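Local coordinates for L-serine ammonia-lyase (Rhizomucor miehei CAU432, PDB 5C3U), which is a pyridoxal-phosphate-dependent enzyme of fold type II, holding pyridoxal-5'-phosphate in a pocket of its single two-domain chain, at residues 28-31 with 37-40; 45-50 with 85-90. All coordinates share one frame; numbering follows the deposited sequence.

Contact 1 and contact 2 follow one another along the chain, with strand 37-42 as the link: it carries half of contact 1 and then runs into the loop that holds 45-50 in contact 2. Their centres lie 28 Å apart and their nearest atoms about 9 Å, so they do not touch. Contact 1 sits at the edge region of the six-stranded mixed sheet, its centre about 21 Å from the centre of the chain. Contact 2 joins the loop to helix 79-92, which lies in sequence between two strands of the four-stranded parallel sheet. It is the contact nearer pyridoxal-5'-phosphate: the S48 side chain is about 9 Å from it.

Contact 1: residues 28-31 with 37-40; sequences PNLT and NVFL
L30 and T31 of helix 28-34 face N37 and V38 at the start of strand 37-42, in the strand-helix-strand connection through which antiparallel neighbours 24-26 and 37-42 join at the edge of the mixed sheet. The chain turns back within five residues, and the CA atoms of T31 and N37 are 4.8 Å apart. No hydrogen bond crosses between the segments; the backbone of V38 pairs instead with A27, and that of N37 and F39 with strand 306-311.

The polar part lies within the helix and involves T31, for which two conformers were modelled. In one, the methyl CG2 is turned toward the strand backbone, but its 3.0 Å approach to V38 N is too short to trust. The short 2.6 Å bond from T31 OG1 to P28 O, 35° out of the carbonyl plane, belongs to the same conformer and is likewise doubtful.

The apolar part is a meeting of methyl groups. The buried L30 side chain also reaches C289 and Y290 of helix 280-290, and helix 28-34 is thus packed against both the strand and a second helix. The extended end of L30 (chi2 179°) carries CD1 toward V38, which places CG1 opposite to its backbone N (chi1 176°); L30 CD1 and V38 CG1 meet at 4.1 Å.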
loop_
_atom_site.group_PDB
_atom_site.type_symbol
_atom_site.label_atom_id
_atom_site.label_comp_id
_atom_site.label_asym_id
_atom_site.label_seq_id
_atom_site.Cartn_x
_atom_site.Cartn_y
_atom_site.Cartn_z
ATOM N N PRO A 28 -0.705 10.284 20.300
ATOM C CA PRO A 28 -0.755 11.497 21.142
ATOM C C PRO A 28 0.468 12.418 21.093
ATOM O O PRO A 28 0.314 13.636 21.217
ATOM C CB PRO A 28 -0.967 10.950 22.561
ATOM C CG PRO A 28 -0.518 9.526 22.509
ATOM C CD PRO A 28 -0.708 9.043 21.097
ATOM N N ASN A 29 1.663 11.868 20.910
ATOM C CA ASN A 29 2.870 12.707 20.861
ATOM C C ASN A 29 2.863 13.533 19.586
ATOM O O ASN A 29 3.223 14.715 19.593
ATOM C CB ASN A 29 4.147 11.863 20.975
ATOM C CG ASN A 29 4.264 11.145 22.314
ATOM O OD1 ASN A 29 3.951 11.700 23.368
ATOM N ND2 ASN A 29 4.727 9.903 22.275
ATOM N N LEU A 30 2.401 12.914 18.504
ATOM C CA LEU A 30 2.254 13.595 17.224
ATOM C C LEU A 30 1.162 14.650 17.249
ATOM O O LEU A 30 1.324 15.732 16.663
ATOM C CB LEU A 30 1.960 12.592 16.106
ATOM C CG LEU A 30 3.166 11.959 15.415
ATOM C CD1 LEU A 30 2.672 10.983 14.359
ATOM C CD2 LEU A 30 4.065 13.033 14.805
ATOM N N THR A 31 0.042 14.312 17.891
ATOM C CA THR A 31 -1.068 15.252 18.020
ATOM C C THR A 31 -0.624 16.512 18.754
ATOM O O THR A 31 -0.956 17.626 18.327
ATOM C CB THR A 31 -2.300 14.646 18.717
ATOM O OG1 THR A 31 -1.934 14.166 20.012
ATOM C CG2 THR A 31 -2.858 13.498 17.906
ATOM N N ASN A 37 -5.183 16.545 15.594
ATOM C CA ASN A 37 -5.384 15.132 15.931
ATOM C C ASN A 37 -4.911 14.194 14.822
ATOM O O ASN A 37 -5.421 14.247 13.703
ATOM C CB ASN A 37 -6.839 14.838 16.225
ATOM C CG ASN A 37 -7.288 15.408 17.539
ATOM O OD1 ASN A 37 -6.943 14.897 18.601
ATOM N ND2 ASN A 37 -8.075 16.465 17.474
ATOM N N VAL A 38 -3.963 13.325 15.159
ATOM C CA VAL A 38 -3.409 12.365 14.211
ATOM C C VAL A 38 -3.893 10.971 14.572
ATOM O O VAL A 38 -3.701 10.507 15.713
ATOM C CB VAL A 38 -1.861 12.436 14.189
ATOM C CG1 VAL A 38 -1.260 11.366 13.277
ATOM C CG2 VAL A 38 -1.415 13.822 13.739
ATOM N N PHE A 39 -4.541 10.320 13.600
ATOM C CA PHE A 39 -4.999 8.950 13.762
ATOM C C PHE A 39 -4.262 8.060 12.771
ATOM O O PHE A 39 -4.019 8.460 11.630
ATOM C CB PHE A 39 -6.491 8.842 13.503
ATOM C CG PHE A 39 -7.332 9.538 14.528
ATOM C CD1 PHE A 39 -7.756 10.852 14.321
ATOM C CD2 PHE A 39 -7.698 8.879 15.699
ATOM C CE1 PHE A 39 -8.539 11.489 15.278
ATOM C CE2 PHE A 39 -8.488 9.508 16.648
ATOM C CZ PHE A 39 -8.900 10.815 16.437
ATOM N N LEU A 40 -3.935 6.855 13.205
ATOM C CA LEU A 40 -3.177 5.930 12.378
ATOM C C LEU A 40 -4.025 4.698 12.099
ATOM O O LEU A 40 -4.441 4.002 13.033
ATOM C CB LEU A 40 -1.885 5.535 13.098
ATOM C CG LEU A 40 -0.995 6.687 13.573
ATOM C CD1 LEU A 40 0.160 6.136 14.387
ATOM C CD2 LEU A 40 -0.503 7.532 12.408
#

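Contact 2: residues 45-50 with 85-90; sequences IQPSGS and VSYCAR
P47 and S48 occupy the corners of a type II turn, closed by a 2.9 Å bond from G49 N to Q46 O, that faces Y87 on helix 79-92; the CA atoms of S48 and Y87 are 6.4 Å apart.

P47 turns the CB-CG edge of its ring to one face of the Y87 phenol; CB makes a CH-pi contact, 3.8 Å from the ring centroid and 23° off the normal. The carbon is displaced toward the hydroxyl end, with Y87 CZ as its nearest atom at 3.5 Å. P47 CG follows over the same end, 3.9 Å from Y87 OH. Y87 swings its ring out with CG opposite to the backbone N (chi1 176°), which carries it away from the helix and beneath P47 CB.

S48 adds a smaller apolar touch at the base of the tyrosine, CB to Y87 CB at 4.1 Å. Its hydroxyl turns back to its own loop: OG donates to P47 O over 2.7 Å, in the carbonyl plane and on a lone pair. Nearby, M53 and A84 also touch the S48 side chain.

The loop leads directly into helix 52-67, where S50 OG caps K52 N. K52 belongs to the pyridoxal-5'-phosphate pocket and is probably the Schiff-base lysine, as in related enzymes.

With no hydrogen bond between the segments, the contact rests on carbon packing and a CH-pi interaction, both weakly directional. Polar groups of the loop are bonded within the turn and elsewhere, G49 to G314 and Q46 to V20 and E43, while Y87 offers 45-50 a flat apolar surface.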
loop_
_atom_site.group_PDB
_atom_site.type_symbol
_atom_site.label_atom_id
_atom_site.label_comp_id
_atom_site.label_asym_id
_atom_site.label_seq_id
_atom_site.Cartn_x
_atom_site.Cartn_y
_atom_site.Cartn_z
ATOM N N ILE A 45 -1.760 -5.019 10.688
ATOM C CA ILE A 45 -2.496 -6.042 11.453
ATOM C C ILE A 45 -3.264 -7.035 10.547
ATOM O O ILE A 45 -3.722 -8.093 10.994
ATOM C CB ILE A 45 -3.473 -5.374 12.466
ATOM C CG1 ILE A 45 -2.697 -4.525 13.479
ATOM C CG2 ILE A 45 -4.323 -6.411 13.214
ATOM C CD1 ILE A 45 -1.648 -5.302 14.247
ATOM N N GLN A 46 -3.397 -6.700 9.273
ATOM C CA GLN A 46 -4.055 -7.595 8.312
ATOM C C GLN A 46 -3.352 -8.939 8.240
ATOM O O GLN A 46 -2.117 -8.999 8.388
ATOM C CB GLN A 46 -4.035 -6.977 6.910
ATOM C CG GLN A 46 -4.921 -5.758 6.734
ATOM C CD GLN A 46 -6.409 -6.060 6.809
ATOM O OE1 GLN A 46 -6.830 -7.208 6.918
ATOM N NE2 GLN A 46 -7.212 -5.015 6.748
ATOM N N PRO A 47 -4.112 -10.024 7.987
ATOM C CA PRO A 47 -3.448 -11.259 7.620
ATOM C C PRO A 47 -2.514 -10.979 6.457
ATOM O O PRO A 47 -2.827 -10.168 5.573
ATOM C CB PRO A 47 -4.587 -12.172 7.151
ATOM C CG PRO A 47 -5.825 -11.607 7.729
ATOM C CD PRO A 47 -5.584 -10.159 8.029
ATOM N N SER A 48 -1.365 -11.625 6.491
ATOM C CA SER A 48 -0.250 -11.408 5.531
ATOM C C SER A 48 0.598 -10.138 5.783
ATOM O O SER A 48 1.693 -10.027 5.238
ATOM C CB SER A 48 -0.643 -11.560 4.049
ATOM O OG SER A 48 -1.155 -10.336 3.506
ATOM N N GLY A 49 0.094 -9.184 6.572
ATOM C CA GLY A 49 0.956 -8.121 7.101
ATOM C C GLY A 49 0.853 -6.765 6.428
ATOM O O GLY A 49 1.638 -5.847 6.744
ATOM N N SER A 50 -0.096 -6.629 5.508
ATOM C CA SER A 50 -0.273 -5.343 4.807
ATOM C C SER A 50 -1.675 -5.097 4.310
ATOM O O SER A 50 -2.518 -6.006 4.297
ATOM C CB SER A 50 0.719 -5.242 3.648
ATOM O OG SER A 50 0.176 -5.837 2.479
ATOM N N VAL A 85 -1.420 -13.061 -1.859
ATOM C CA VAL A 85 -1.879 -14.133 -2.764
ATOM C C VAL A 85 -1.619 -15.499 -2.096
ATOM O O VAL A 85 -2.500 -16.375 -2.091
ATOM C CB VAL A 85 -1.203 -14.038 -4.134
ATOM C CG1 VAL A 85 -1.502 -15.270 -4.997
ATOM C CG2 VAL A 85 -1.702 -12.779 -4.851
ATOM N N SER A 86 -0.416 -15.670 -1.546
ATOM C CA SER A 86 -0.049 -16.945 -0.864
ATOM C C SER A 86 -1.028 -17.271 0.265
ATOM O O SER A 86 -1.567 -18.401 0.357
ATOM C CB SER A 86 1.412 -16.885 -0.386
ATOM O OG SER A 86 1.854 -18.126 0.138
ATOM N N TYR A 87 -1.294 -16.275 1.105
ATOM C CA TYR A 87 -2.263 -16.416 2.185
ATOM C C TYR A 87 -3.661 -16.762 1.681
ATOM O O TYR A 87 -4.289 -17.687 2.185
ATOM C CB TYR A 87 -2.293 -15.165 3.052
ATOM C CG TYR A 87 -3.348 -15.225 4.110
ATOM C CD1 TYR A 87 -4.621 -14.727 3.872
ATOM C CD2 TYR A 87 -3.096 -15.844 5.337
ATOM C CE1 TYR A 87 -5.607 -14.784 4.839
ATOM C CE2 TYR A 87 -4.091 -15.923 6.309
ATOM C CZ TYR A 87 -5.333 -15.392 6.059
ATOM O OH TYR A 87 -6.334 -15.454 7.003
ATOM N N CYS A 88 -4.159 -16.017 0.692
ATOM C CA CYS A 88 -5.517 -16.262 0.155
ATOM C C CYS A 88 -5.636 -17.647 -0.488
ATOM O O CYS A 88 -6.660 -18.308 -0.365
ATOM C CB CYS A 88 -5.901 -15.176 -0.880
ATOM S SG CYS A 88 -6.116 -13.541 -0.126
ATOM N N ALA A 89 -4.576 -18.100 -1.163
ATOM C CA ALA A 89 -4.653 -19.354 -1.876
ATOM C C ALA A 89 -4.795 -20.450 -0.823
ATOM O O ALA A 89 -5.626 -21.352 -0.970
ATOM C CB ALA A 89 -3.408 -19.565 -2.708
ATOM N N ARG A 90 -4.018 -20.350 0.254
ATOM C CA ARG A 90 -4.150 -21.346 1.331
ATOM C C ARG A 90 -5.568 -21.327 1.962
ATOM O O ARG A 90 -6.157 -22.394 2.203
ATOM C CB ARG A 90 -3.035 -21.200 2.384
ATOM C CG ARG A 90 -3.270 -22.053 3.633
ATOM C CD ARG A 90 -2.126 -22.028 4.642
ATOM N NE ARG A 90 -1.871 -20.710 5.246
ATOM C CZ ARG A 90 -2.391 -20.265 6.393
ATOM N NH1 ARG A 90 -2.069 -19.045 6.841
ATOM N NH2 ARG A 90 -3.237 -21.019 7.089
#